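Local structure of pullulanase (Bacillus acidopullulyticus, 2WAN) at residues Glu424-Asn429 with Ala641-Ile646; Pro490-Asn495 with Arg512-Pro517; Ser606-Val611 with Ser636-Ala641; Gly628-Ala633 with Ser662-Thr667. The protein probably hydrolyses the alpha-1,6-glucosidic branch linkages of pullulan and related starch polysaccharides, as a debranching enzyme of the alpha-amylase superfamily. All coordinates share one frame; numbering follows the deposited sequence.

Contact 1: residues Glu424-Asn429 with Ala641-Ile646; sequences EQTPAN and AINPGI
An Asx turn overlapping a type I beta turn, Asn643 to Ile646, forms one side of this contact, and Thr426 of the irregular segment Glu424-Asn429 docks against it. The amide of Asn643 works in two directions. Its OD1 accepts from Gly645 N at 2.9 Å, with the donor standing 50° out of the carbonyl plane, while ND2 donates a hydrogen bond to Thr426 OG1, also at 2.9 Å and nearly straight (164°). The threonine oxygen lies close to the amide plane, and the two side chains meet tip to tip. With chi1 at 44°, Thr426 OG1 sits between its own backbone N and carbonyl carbon, and CG2 also borders the amide, 3.4 Å from Asn643 ND2. Gly645 lets the backbones close to 4.8 Å between Thr426 CA and Gly645 CA; a beta carbon here would run into Thr426 CB and Pro427 O. One water donates to both Pro427 O and Gly645 O, extending the join beyond the side chains. The turn links helix 629-642 to barrel strand 647-650. Gln425 N of the other segment bonds to Asp617, just before strand 618-621; at the far end of the turn Ile646 packs on Val611 of helix 597-614.

Contact 2: residues Pro490-Asn495 with Arg512-Pro517; sequences PVEEFN and RNYNVP
Arg512 lays its guanidinium under Phe494 O, which stands 3.9 Å above the plane toward the rim, and grips two further groups with its terminal nitrogens. NH2 makes a salt bridge to Glu493 OE2 at 2.9 Å, the planes of the two groups turned 42° apart. NH1 donates to Asn495 OD1, also 2.9 Å away and near the guanidinium plane, although the amide itself is turned 85° to it. A water joins NH1 to Asn495 O. The Arg512 side chain bends at chi3 (68°), where NE leaves the extended line of the chain. Glu493 OE1 has separate partners in Arg530 and Gly519 N, so both carboxylate oxygens are held. In the backbone, Glu493 O accepts from Arg512 N at 2.9 Å and from Asn513 N at 3.1 Å, while Glu493 N donates to Val516 O at 2.8 Å. Glu492 extends the other way, its OE1 3.4 Å from Tyr514 CD1 at the ring edge; Tyr514 OH bonds to Val553 O. Such a short, irregular antiparallel pairing, with a type I turn from Asn513 to Val516, belongs to the loop after barrel strand 485-488 in the catalytic domain, an (alpha/beta)8 barrel of the alpha-amylase type.

Contact 3: residues Ser606-Val611 with Ser636-Ala641; sequences SVNYWV and SNELHA
Leu639 reaches across to helix 597-614 with both methyl branches. CD1 lies 4.1 Å from Val607 CG2, and CD2 lies 4.1 Å from Val611 CG2, so the forked end touches two valines one helical turn apart. Its CG is anti to the carbonyl carbon, and its approach to Val607 is at about a right angle, whereas it meets Val611 more obliquely. The valines differ in rotamer: Val607 CG2 lies between its backbone N and carbonyl carbon, while Val611 has CG1 anti to its backbone N (chi1 168°) and CG2 beside that N. Each valine thus meets a different methyl of the leucine. Asn608 supplies the polar part. Its ND2 donates to Glu638 OE1 at 2.9 Å, but the N-H...O angle of 132° shows a distinctly bent bond, and the acceptor is tilted from the amide plane. The same ND2 also bonds to Leu604 O of its own helix, its stronger partner, so the bond to Glu638 is the lesser of two; OD1 stands 4.0 Å from Leu639 CD2. Glu638 comes in extended beyond CG, crossing Asn608 at about a right angle. The segment axes approach to 10.4 Å with a signed crossing of -22°, so these two helical segments run in roughly the same direction. Phe619 of strand 618-621 touches both valines and Leu639, while Leu648 of strand 647-650 also packs on Leu639.

Contact 4: residues Gly628-Ala633 with Ser662-Thr667; sequences GKDTMA and SDQLVT. With ACT (acetate ion), chain O.
Gln664 bonds to the start of helix 629-642 through both its backbone and its side chain. Its carbonyl O accepts from Lys629 N at 2.8 Å, and its OE1 accepts from Asp630 N at 3.0 Å; both donors lie in the respective carbonyl planes, and the second bond is the straighter (165° against 144°). The bend at chi2 (-65°) turns CD away from an extended course. NE2 adds only a weak bond to Asp630 OD1. An acetate ion, probably from the crystallisation liquor, lies beside this group: its O takes hydrogen bonds from Thr631 N and Thr631 OG1. Its OXT comes within 2.5 Å of Gln664 OE1, an approach suggesting that the acid may carry a proton, although the helix start would probably favour a carboxylate. Gly628 occupies the N-cap position, where its backbone angles call for glycine and a beta carbon would meet the acetate; its CA makes a CA-H...O contact with Gln664 O. Farther out, Val666 CG2 packs 3.4 Å from Gly628 C and 4.0 Å from Met632 CG, while Lys629 CD passes Asp663 O at 3.6 Å and NZ bonds to Gln670. Val666 centres an inverse gamma turn in the loop after barrel strand 647-650, which docks on the N-terminal turn of helix 629-642 of the barrel, Gln664 taking the amides of Lys629 and Asp630.

How the contacts relate
From the N terminus, Glu424-Asn429 comes first, ahead of barrel strand 435-438, and its partner Ala641-Ile646 lies more than 200 residues on, so contact 1 closes a long loop that encloses contacts 2 and 3. Contact 2 closes a short loop after strand 485-488, before contact 3 opens. Contact 3 then pairs helices 597-614 and 629-642, bracketing strand 618-621. Contact 4 crosses contacts 1 and 3: its first segment starts helix 629-642, while its second follows strand 647-650. That helix is thus held at its start, along its side and just beyond its end. Contacts 2 and 3 meet where Trp610 NE1 reaches Tyr514 O; contacts 1 and 3 share Ala641.

Contact 1: residues Glu424-Asn429 with Ala641-Ile646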
loop_
_atom_site.group_PDB
_atom_site.type_symbol
_atom_site.label_atom_id
_atom_site.label_comp_id
_atom_site.label_asym_id
_atom_site.label_seq_id
_atom_site.Cartn_x
_atom_site.Cartn_y
_atom_site.Cartn_z
ATOM N N GLU A 424 1.239 -12.979 21.799
ATOM C CA GLU A 424 1.411 -11.868 20.853
ATOM C C GLU A 424 2.406 -10.812 21.330
ATOM O O GLU A 424 2.565 -10.568 22.541
ATOM C CB GLU A 424 0.061 -11.213 20.519
ATOM C CG GLU A 424 -0.739 -10.700 21.727
ATOM C CD GLU A 424 -1.634 -11.765 22.387
ATOM O OE1 GLU A 424 -1.465 -12.987 22.140
ATOM O OE2 GLU A 424 -2.517 -11.366 23.174
ATOM N N GLN A 425 3.065 -10.195 20.353
ATOM C CA GLN A 425 4.031 -9.142 20.599
ATOM C C GLN A 425 3.563 -7.849 19.921
ATOM O O GLN A 425 4.034 -7.471 18.839
ATOM C CB GLN A 425 5.419 -9.575 20.123
ATOM C CG GLN A 425 6.059 -10.663 20.965
ATOM C CD GLN A 425 6.247 -10.265 22.417
ATOM O OE1 GLN A 425 5.913 -11.028 23.328
ATOM N NE2 GLN A 425 6.774 -9.068 22.639
ATOM N N THR A 426 2.595 -7.208 20.565
ATOM C CA THR A 426 1.954 -5.997 20.064
ATOM C C THR A 426 2.028 -4.978 21.192
ATOM O O THR A 426 1.365 -5.144 22.223
ATOM C CB THR A 426 0.476 -6.260 19.698
ATOM O OG1 THR A 426 -0.146 -7.048 20.731
ATOM C CG2 THR A 426 0.376 -7.051 18.385
ATOM N N PRO A 427 2.851 -3.930 21.025
ATOM C CA PRO A 427 2.996 -2.958 22.108
ATOM C C PRO A 427 1.820 -1.979 22.185
ATOM O O PRO A 427 0.904 -2.040 21.360
ATOM C CB PRO A 427 4.273 -2.217 21.727
ATOM C CG PRO A 427 4.214 -2.194 20.247
ATOM C CD PRO A 427 3.695 -3.574 19.867
ATOM N N ALA A 428 1.860 -1.081 23.174
ATOM C CA ALA A 428 0.749 -0.132 23.398
ATOM C C ALA A 428 0.527 0.811 22.217
ATOM O O ALA A 428 -0.611 1.191 21.924
ATOM C CB ALA A 428 0.963 0.651 24.691
ATOM N N ASN A 429 1.609 1.179 21.532
ATOM C CA ASN A 429 1.535 2.148 20.447
ATOM C C ASN A 429 2.601 1.803 19.407
ATOM O O ASN A 429 3.649 1.292 19.778
ATOM C CB ASN A 429 1.770 3.569 20.985
ATOM C CG ASN A 429 1.414 4.632 19.973
ATOM O OD1 ASN A 429 2.206 4.965 19.071
ATOM N ND2 ASN A 429 0.189 5.149 20.082
ATOM N N ALA A 641 -9.957 -4.280 16.265
ATOM C CA ALA A 641 -11.017 -4.926 17.049
ATOM C C ALA A 641 -10.568 -6.267 17.636
ATOM O O ALA A 641 -11.017 -6.657 18.718
ATOM C CB ALA A 641 -12.295 -5.093 16.207
ATOM N N ILE A 642 -9.690 -6.969 16.923
ATOM C CA ILE A 642 -9.101 -8.213 17.422
ATOM C C ILE A 642 -8.063 -7.867 18.496
ATOM O O ILE A 642 -8.081 -8.420 19.596
ATOM C CB ILE A 642 -8.464 -9.013 16.265
ATOM C CG1 ILE A 642 -9.564 -9.535 15.332
ATOM C CG2 ILE A 642 -7.567 -10.177 16.783
ATOM C CD1 ILE A 642 -9.068 -9.886 13.980
ATOM N N ASN A 643 -7.177 -6.931 18.168
ATOM C CA ASN A 643 -6.089 -6.540 19.051
ATOM C C ASN A 643 -5.674 -5.106 18.724
ATOM O O ASN A 643 -5.133 -4.865 17.651
ATOM C CB ASN A 643 -4.911 -7.507 18.865
ATOM C CG ASN A 643 -3.693 -7.134 19.700
ATOM O OD1 ASN A 643 -3.680 -6.122 20.396
ATOM N ND2 ASN A 643 -2.653 -7.961 19.620
ATOM N N PRO A 644 -5.934 -4.146 19.644
ATOM C CA PRO A 644 -5.639 -2.739 19.334
ATOM C C PRO A 644 -4.153 -2.454 19.147
ATOM O O PRO A 644 -3.808 -1.399 18.633
ATOM C CB PRO A 644 -6.179 -1.970 20.557
ATOM C CG PRO A 644 -6.329 -2.976 21.620
ATOM C CD PRO A 644 -6.609 -4.293 20.950
ATOM N N GLY A 645 -3.291 -3.385 19.572
ATOM C CA GLY A 645 -1.844 -3.216 19.425
ATOM C C GLY A 645 -1.277 -3.615 18.066
ATOM O O GLY A 645 -0.089 -3.395 17.815
ATOM N N ILE A 646 -2.103 -4.191 17.183
ATOM C CA ILE A 646 -1.606 -4.570 15.851
ATOM C C ILE A 646 -1.097 -3.315 15.114
ATOM O O ILE A 646 -1.748 -2.267 15.133
ATOM C CB ILE A 646 -2.677 -5.355 15.043
ATOM C CG1 ILE A 646 -2.845 -6.752 15.660
ATOM C CG2 ILE A 646 -2.269 -5.482 13.566
ATOM C CD1 ILE A 646 -3.995 -7.612 15.072
HETATM O O HOH W 1 0.795 -0.905 18.892
#

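Contact 2: residues Pro490-Asn495 with Arg512-Pro517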
loop_
_atom_site.group_PDB
_atom_site.type_symbol
_atom_site.label_atom_id
_atom_site.label_comp_id
_atom_site.label_asym_id
_atom_site.label_seq_id
_atom_site.Cartn_x
_atom_site.Cartn_y
_atom_site.Cartn_z
ATOM N N PRO A 490 8.191 -10.695 1.595
ATOM C CA PRO A 490 6.997 -11.539 1.363
ATOM C C PRO A 490 7.133 -13.051 1.590
ATOM O O PRO A 490 7.965 -13.731 0.960
ATOM C CB PRO A 490 6.646 -11.224 -0.082
ATOM C CG PRO A 490 6.957 -9.733 -0.146
ATOM C CD PRO A 490 8.295 -9.616 0.587
ATOM N N VAL A 491 6.309 -13.550 2.503
ATOM C CA VAL A 491 6.181 -15.005 2.725
ATOM C C VAL A 491 4.821 -15.575 2.263
ATOM O O VAL A 491 4.553 -16.759 2.452
ATOM C CB VAL A 491 6.502 -15.411 4.184
ATOM C CG1 VAL A 491 7.942 -14.987 4.568
ATOM C CG2 VAL A 491 5.443 -14.858 5.178
ATOM N N GLU A 492 3.950 -14.745 1.690
ATOM C CA GLU A 492 2.766 -15.291 0.995
ATOM C C GLU A 492 3.220 -15.803 -0.368
ATOM O O GLU A 492 3.911 -15.090 -1.112
ATOM C CB GLU A 492 1.666 -14.250 0.829
ATOM C CG GLU A 492 1.111 -13.771 2.165
ATOM C CD GLU A 492 0.081 -12.666 2.051
ATOM O OE1 GLU A 492 -0.032 -12.026 0.975
ATOM O OE2 GLU A 492 -0.606 -12.427 3.077
ATOM N N GLU A 493 2.830 -17.045 -0.677
ATOM C CA GLU A 493 3.218 -17.753 -1.902
ATOM C C GLU A 493 3.240 -16.886 -3.163
ATOM O O GLU A 493 2.228 -16.284 -3.548
ATOM C CB GLU A 493 2.265 -18.936 -2.146
ATOM C CG GLU A 493 2.646 -19.798 -3.355
ATOM C CD GLU A 493 3.773 -20.777 -3.092
ATOM O OE1 GLU A 493 4.262 -20.867 -1.950
ATOM O OE2 GLU A 493 4.204 -21.449 -4.059
ATOM N N PHE A 494 4.404 -16.860 -3.795
ATOM C CA PHE A 494 4.603 -16.092 -5.012
ATOM C C PHE A 494 5.041 -16.980 -6.186
ATOM O O PHE A 494 5.454 -18.133 -6.001
ATOM C CB PHE A 494 5.557 -14.898 -4.774
ATOM C CG PHE A 494 6.854 -15.250 -4.084
ATOM C CD1 PHE A 494 7.944 -15.710 -4.823
ATOM C CD2 PHE A 494 7.006 -15.090 -2.690
ATOM C CE1 PHE A 494 9.157 -16.022 -4.203
ATOM C CE2 PHE A 494 8.220 -15.394 -2.068
ATOM C CZ PHE A 494 9.299 -15.863 -2.820
ATOM N N ASN A 495 4.962 -16.436 -7.396
ATOM C CA ASN A 495 5.102 -17.247 -8.608
ATOM C C ASN A 495 6.534 -17.457 -9.117
ATOM O O ASN A 495 6.808 -18.434 -9.833
ATOM C CB ASN A 495 4.223 -16.634 -9.714
ATOM C CG ASN A 495 4.125 -17.521 -10.943
ATOM O OD1 ASN A 495 3.510 -18.602 -10.905
ATOM N ND2 ASN A 495 4.763 -17.090 -12.034
ATOM N N ARG A 512 0.863 -15.095 -5.750
ATOM C CA ARG A 512 -0.034 -15.997 -6.471
ATOM C C ARG A 512 -1.077 -16.618 -5.548
ATOM O O ARG A 512 -2.262 -16.683 -5.910
ATOM C CB ARG A 512 0.762 -17.115 -7.156
ATOM C CG ARG A 512 -0.084 -18.096 -8.033
ATOM C CD ARG A 512 0.834 -19.147 -8.676
ATOM N NE ARG A 512 1.381 -20.028 -7.643
ATOM C CZ ARG A 512 2.568 -20.614 -7.676
ATOM N NH1 ARG A 512 3.381 -20.457 -8.715
ATOM N NH2 ARG A 512 2.938 -21.376 -6.661
ATOM N N ASN A 513 -0.636 -17.118 -4.392
ATOM C CA ASN A 513 -1.567 -17.752 -3.420
ATOM C C ASN A 513 -1.463 -17.023 -2.077
ATOM O O ASN A 513 -0.591 -17.309 -1.251
ATOM C CB ASN A 513 -1.315 -19.270 -3.267
ATOM C CG ASN A 513 -1.232 -19.983 -4.618
ATOM O OD1 ASN A 513 -2.252 -20.396 -5.211
ATOM N ND2 ASN A 513 -0.028 -20.106 -5.120
ATOM N N TYR A 514 -2.350 -16.057 -1.880
ATOM C CA TYR A 514 -2.211 -15.114 -0.763
ATOM C C TYR A 514 -2.279 -15.729 0.629
ATOM O O TYR A 514 -1.767 -15.141 1.587
ATOM C CB TYR A 514 -3.242 -13.993 -0.866
ATOM C CG TYR A 514 -2.955 -12.974 -1.955
ATOM C CD1 TYR A 514 -2.020 -11.949 -1.752
ATOM C CD2 TYR A 514 -3.633 -13.025 -3.170
ATOM C CE1 TYR A 514 -1.764 -11.006 -2.735
ATOM C CE2 TYR A 514 -3.375 -12.083 -4.171
ATOM C CZ TYR A 514 -2.434 -11.075 -3.931
ATOM O OH TYR A 514 -2.163 -10.132 -4.895
ATOM N N ASN A 515 -2.918 -16.893 0.752
ATOM C CA ASN A 515 -3.172 -17.480 2.071
ATOM C C ASN A 515 -2.349 -18.728 2.362
ATOM O O ASN A 515 -2.687 -19.527 3.246
ATOM C CB ASN A 515 -4.671 -17.742 2.203
ATOM C CG ASN A 515 -5.445 -16.472 2.046
ATOM O OD1 ASN A 515 -5.241 -15.532 2.824
ATOM N ND2 ASN A 515 -6.277 -16.391 1.012
ATOM N N VAL A 516 -1.251 -18.859 1.620
ATOM C CA VAL A 516 -0.335 -20.008 1.705
ATOM C C VAL A 516 1.091 -19.479 1.936
ATOM O O VAL A 516 1.496 -18.536 1.269
ATOM C CB VAL A 516 -0.335 -20.844 0.383
ATOM C CG1 VAL A 516 0.656 -22.015 0.445
ATOM C CG2 VAL A 516 -1.776 -21.338 0.021
ATOM N N PRO A 517 1.855 -20.088 2.878
ATOM C CA PRO A 517 3.258 -19.715 3.058
ATOM C C PRO A 517 4.109 -20.110 1.862
ATOM O O PRO A 517 3.898 -21.180 1.271
ATOM C CB PRO A 517 3.688 -20.550 4.278
ATOM C CG PRO A 517 2.411 -20.835 5.007
ATOM C CD PRO A 517 1.439 -21.090 3.884
HETATM O O HOH W 2 6.239 -21.144 -9.179
#

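Contact 3: residues Ser606-Val611 with Ser636-Ala641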
loop_
_atom_site.group_PDB
_atom_site.type_symbol
_atom_site.label_atom_id
_atom_site.label_comp_id
_atom_site.label_asym_id
_atom_site.label_seq_id
_atom_site.Cartn_x
_atom_site.Cartn_y
_atom_site.Cartn_z
ATOM N N SER A 606 -8.240 -12.212 4.163
ATOM C CA SER A 606 -6.845 -12.686 4.174
ATOM C C SER A 606 -6.057 -12.171 5.387
ATOM O O SER A 606 -5.411 -12.952 6.080
ATOM C CB SER A 606 -6.123 -12.307 2.884
ATOM O OG SER A 606 -4.843 -12.928 2.853
ATOM N N VAL A 607 -6.104 -10.867 5.650
ATOM C CA VAL A 607 -5.309 -10.331 6.772
ATOM C C VAL A 607 -5.859 -10.874 8.104
ATOM O O VAL A 607 -5.097 -11.161 9.018
ATOM C CB VAL A 607 -5.167 -8.778 6.777
ATOM C CG1 VAL A 607 -4.310 -8.309 5.597
ATOM C CG2 VAL A 607 -6.532 -8.079 6.783
ATOM N N ASN A 608 -7.173 -11.051 8.195
ATOM C CA ASN A 608 -7.740 -11.680 9.395
ATOM C C ASN A 608 -7.214 -13.094 9.585
ATOM O O ASN A 608 -6.910 -13.488 10.708
ATOM C CB ASN A 608 -9.265 -11.702 9.349
ATOM C CG ASN A 608 -9.873 -10.414 9.877
ATOM O OD1 ASN A 608 -10.048 -10.246 11.085
ATOM N ND2 ASN A 608 -10.194 -9.500 8.974
ATOM N N TYR A 609 -7.125 -13.837 8.481
ATOM C CA TYR A 609 -6.663 -15.229 8.514
ATOM C C TYR A 609 -5.205 -15.280 8.989
ATOM O O TYR A 609 -4.861 -16.111 9.850
ATOM C CB TYR A 609 -6.793 -15.894 7.130
ATOM C CG TYR A 609 -6.099 -17.237 7.057
ATOM C CD1 TYR A 609 -6.615 -18.357 7.740
ATOM C CD2 TYR A 609 -4.919 -17.398 6.327
ATOM C CE1 TYR A 609 -5.977 -19.604 7.668
ATOM C CE2 TYR A 609 -4.261 -18.641 6.261
ATOM C CZ TYR A 609 -4.799 -19.738 6.936
ATOM O OH TYR A 609 -4.152 -20.956 6.889
ATOM N N TRP A 610 -4.347 -14.426 8.426
ATOM C CA TRP A 610 -2.941 -14.429 8.846
ATOM C C TRP A 610 -2.766 -14.095 10.337
ATOM O O TRP A 610 -1.965 -14.722 11.047
ATOM C CB TRP A 610 -2.092 -13.514 7.950
ATOM C CG TRP A 610 -1.794 -14.191 6.640
ATOM C CD1 TRP A 610 -2.470 -14.030 5.465
ATOM C CD2 TRP A 610 -0.792 -15.188 6.396
ATOM N NE1 TRP A 610 -1.934 -14.839 4.486
ATOM C CE2 TRP A 610 -0.904 -15.569 5.035
ATOM C CE3 TRP A 610 0.196 -15.798 7.199
ATOM C CZ2 TRP A 610 -0.057 -16.524 4.441
ATOM C CZ3 TRP A 610 1.055 -16.753 6.609
ATOM C CH2 TRP A 610 0.914 -17.105 5.235
ATOM N N VAL A 611 -3.521 -13.122 10.833
ATOM C CA VAL A 611 -3.460 -12.827 12.269
ATOM C C VAL A 611 -4.015 -13.993 13.100
ATOM O O VAL A 611 -3.405 -14.421 14.079
ATOM C CB VAL A 611 -4.221 -11.525 12.596
ATOM C CG1 VAL A 611 -4.404 -11.381 14.125
ATOM C CG2 VAL A 611 -3.449 -10.313 11.993
ATOM N N SER A 636 -7.701 -1.526 9.241
ATOM C CA SER A 636 -7.315 -1.051 10.572
ATOM C C SER A 636 -8.413 -1.329 11.605
ATOM O O SER A 636 -8.152 -1.894 12.670
ATOM C CB SER A 636 -6.971 0.450 10.517
ATOM O OG SER A 636 -6.652 0.930 11.812
ATOM N N ASN A 637 -9.653 -0.962 11.282
ATOM C CA ASN A 637 -10.764 -1.175 12.213
ATOM C C ASN A 637 -10.997 -2.651 12.560
ATOM O O ASN A 637 -11.204 -2.987 13.725
ATOM C CB ASN A 637 -12.041 -0.506 11.687
ATOM C CG ASN A 637 -11.961 1.020 11.713
ATOM O OD1 ASN A 637 -11.056 1.598 12.310
ATOM N ND2 ASN A 637 -12.904 1.674 11.049
ATOM N N GLU A 638 -10.972 -3.525 11.555
ATOM C CA GLU A 638 -11.185 -4.957 11.794
ATOM C C GLU A 638 -10.063 -5.563 12.624
ATOM O O GLU A 638 -10.316 -6.274 13.608
ATOM C CB GLU A 638 -11.342 -5.733 10.483
ATOM C CG GLU A 638 -12.662 -5.467 9.774
ATOM C CD GLU A 638 -12.981 -6.475 8.686
ATOM O OE1 GLU A 638 -12.258 -7.494 8.536
ATOM O OE2 GLU A 638 -13.977 -6.228 7.971
ATOM N N LEU A 639 -8.818 -5.268 12.245
ATOM C CA LEU A 639 -7.705 -5.846 12.982
ATOM C C LEU A 639 -7.566 -5.271 14.397
ATOM O O LEU A 639 -7.242 -6.022 15.327
ATOM C CB LEU A 639 -6.394 -5.764 12.196
ATOM C CG LEU A 639 -6.423 -6.549 10.880
ATOM C CD1 LEU A 639 -5.099 -6.342 10.168
ATOM C CD2 LEU A 639 -6.723 -8.053 11.090
ATOM N N HIS A 640 -7.837 -3.974 14.575
ATOM C CA HIS A 640 -7.726 -3.370 15.919
ATOM C C HIS A 640 -8.846 -3.851 16.850
ATOM O O HIS A 640 -8.698 -3.846 18.069
ATOM C CB HIS A 640 -7.669 -1.835 15.866
ATOM C CG HIS A 640 -6.391 -1.297 15.280
ATOM N ND1 HIS A 640 -5.146 -1.782 15.619
ATOM C CD2 HIS A 640 -6.176 -0.308 14.378
ATOM C CE1 HIS A 640 -4.217 -1.116 14.947
ATOM N NE2 HIS A 640 -4.816 -0.211 14.192
ATOM N N ALA A 641 -9.957 -4.280 16.265
ATOM C CA ALA A 641 -11.017 -4.926 17.049
ATOM C C ALA A 641 -10.568 -6.267 17.636
ATOM O O ALA A 641 -11.017 -6.657 18.718
ATOM C CB ALA A 641 -12.295 -5.093 16.207
#

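Contact 4: residues Gly628-Ala633 with Ser662-Thr667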
loop_
_atom_site.group_PDB
_atom_site.type_symbol
_atom_site.label_atom_id
_atom_site.label_comp_id
_atom_site.label_asym_id
_atom_site.label_seq_id
_atom_site.Cartn_x
_atom_site.Cartn_y
_atom_site.Cartn_z
ATOM N N GLY A 628 -6.188 2.165 -1.180
ATOM C CA GLY A 628 -7.238 3.159 -0.951
ATOM C C GLY A 628 -7.563 3.413 0.513
ATOM O O GLY A 628 -7.442 2.517 1.370
ATOM N N LYS A 629 -7.982 4.644 0.803
ATOM C CA LYS A 629 -8.313 5.077 2.170
ATOM C C LYS A 629 -9.412 4.255 2.812
ATOM O O LYS A 629 -9.267 3.815 3.947
ATOM C CB LYS A 629 -8.727 6.557 2.206
ATOM C CG LYS A 629 -7.596 7.542 2.074
ATOM C CD LYS A 629 -8.129 8.936 1.719
ATOM C CE LYS A 629 -8.847 9.593 2.878
ATOM N NZ LYS A 629 -9.201 11.012 2.518
ATOM N N ASP A 630 -10.521 4.058 2.090
ATOM C CA ASP A 630 -11.661 3.346 2.635
ATOM C C ASP A 630 -11.287 1.930 3.035
ATOM O O ASP A 630 -11.650 1.458 4.113
ATOM C CB ASP A 630 -12.817 3.346 1.626
ATOM C CG ASP A 630 -13.477 4.723 1.499
ATOM O OD1 ASP A 630 -13.114 5.645 2.259
ATOM O OD2 ASP A 630 -14.365 4.877 0.632
ATOM N N THR A 631 -10.521 1.277 2.169
ATOM C CA THR A 631 -10.030 -0.074 2.437
ATOM C C THR A 631 -9.081 -0.136 3.641
ATOM O O THR A 631 -9.228 -1.005 4.503
ATOM C CB THR A 631 -9.389 -0.672 1.175
ATOM O OG1 THR A 631 -10.402 -0.805 0.162
ATOM C CG2 THR A 631 -8.769 -2.060 1.443
ATOM N N MET A 632 -8.126 0.791 3.716
ATOM C CA MET A 632 -7.182 0.797 4.844
ATOM C C MET A 632 -7.867 1.091 6.182
ATOM O O MET A 632 -7.489 0.560 7.218
ATOM C CB MET A 632 -6.041 1.793 4.612
ATOM C CG MET A 632 -5.076 1.439 3.474
ATOM S SD MET A 632 -4.535 -0.289 3.460
ATOM C CE MET A 632 -3.977 -0.547 5.125
ATOM N N ALA A 633 -8.867 1.970 6.150
ATOM C CA ALA A 633 -9.655 2.237 7.338
ATOM C C ALA A 633 -10.333 0.950 7.810
ATOM O O ALA A 633 -10.372 0.667 9.004
ATOM C CB ALA A 633 -10.689 3.343 7.050
ATOM N N SER A 662 -7.354 10.001 -7.294
ATOM C CA SER A 662 -6.326 10.513 -6.379
ATOM C C SER A 662 -6.868 10.813 -4.971
ATOM O O SER A 662 -6.110 10.783 -4.002
ATOM C CB SER A 662 -5.609 11.738 -6.978
ATOM O OG SER A 662 -6.294 12.938 -6.672
ATOM N N ASP A 663 -8.175 11.074 -4.868
ATOM C CA ASP A 663 -8.845 11.343 -3.594
ATOM C C ASP A 663 -8.858 10.134 -2.667
ATOM O O ASP A 663 -9.062 10.266 -1.454
ATOM C CB ASP A 663 -10.295 11.769 -3.839
ATOM C CG ASP A 663 -10.405 13.142 -4.441
ATOM O OD1 ASP A 663 -9.358 13.727 -4.785
ATOM O OD2 ASP A 663 -11.544 13.634 -4.569
ATOM N N GLN A 664 -8.687 8.945 -3.246
ATOM C CA GLN A 664 -8.695 7.718 -2.441
ATOM C C GLN A 664 -7.295 7.141 -2.220
ATOM O O GLN A 664 -7.096 6.330 -1.308
ATOM C CB GLN A 664 -9.663 6.665 -3.012
ATOM C CG GLN A 664 -11.121 6.818 -2.499
ATOM C CD GLN A 664 -11.262 6.572 -0.983
ATOM O OE1 GLN A 664 -10.847 5.533 -0.456
ATOM N NE2 GLN A 664 -11.861 7.525 -0.287
ATOM N N LEU A 665 -6.327 7.571 -3.028
ATOM C CA LEU A 665 -4.954 7.051 -2.911
ATOM C C LEU A 665 -4.388 7.421 -1.551
ATOM O O LEU A 665 -4.540 8.559 -1.100
ATOM C CB LEU A 665 -4.054 7.571 -4.032
ATOM C CG LEU A 665 -4.290 7.034 -5.447
ATOM C CD1 LEU A 665 -3.459 7.825 -6.436
ATOM C CD2 LEU A 665 -3.964 5.532 -5.560
ATOM N N VAL A 666 -3.762 6.452 -0.879
ATOM C CA VAL A 666 -3.195 6.734 0.444
ATOM C C VAL A 666 -1.773 7.290 0.313
ATOM O O VAL A 666 -0.776 6.603 0.569
ATOM C CB VAL A 666 -3.232 5.520 1.412
ATOM C CG1 VAL A 666 -3.020 5.987 2.873
ATOM C CG2 VAL A 666 -4.554 4.756 1.283
ATOM N N THR A 667 -1.699 8.551 -0.104
ATOM C CA THR A 667 -0.437 9.307 -0.129
ATOM C C THR A 667 -0.230 9.964 1.245
ATOM O O THR A 667 -1.101 9.883 2.100
ATOM C CB THR A 667 -0.471 10.379 -1.246
ATOM O OG1 THR A 667 -1.691 11.120 -1.141
ATOM C CG2 THR A 667 -0.413 9.716 -2.615
HETATM C C ACT O . -10.799 2.333 -1.821
HETATM O O ACT O . -10.555 1.963 -0.643
HETATM O OXT ACT O . -11.011 3.548 -2.027
HETATM C CH3 ACT O . -10.822 1.381 -2.961
#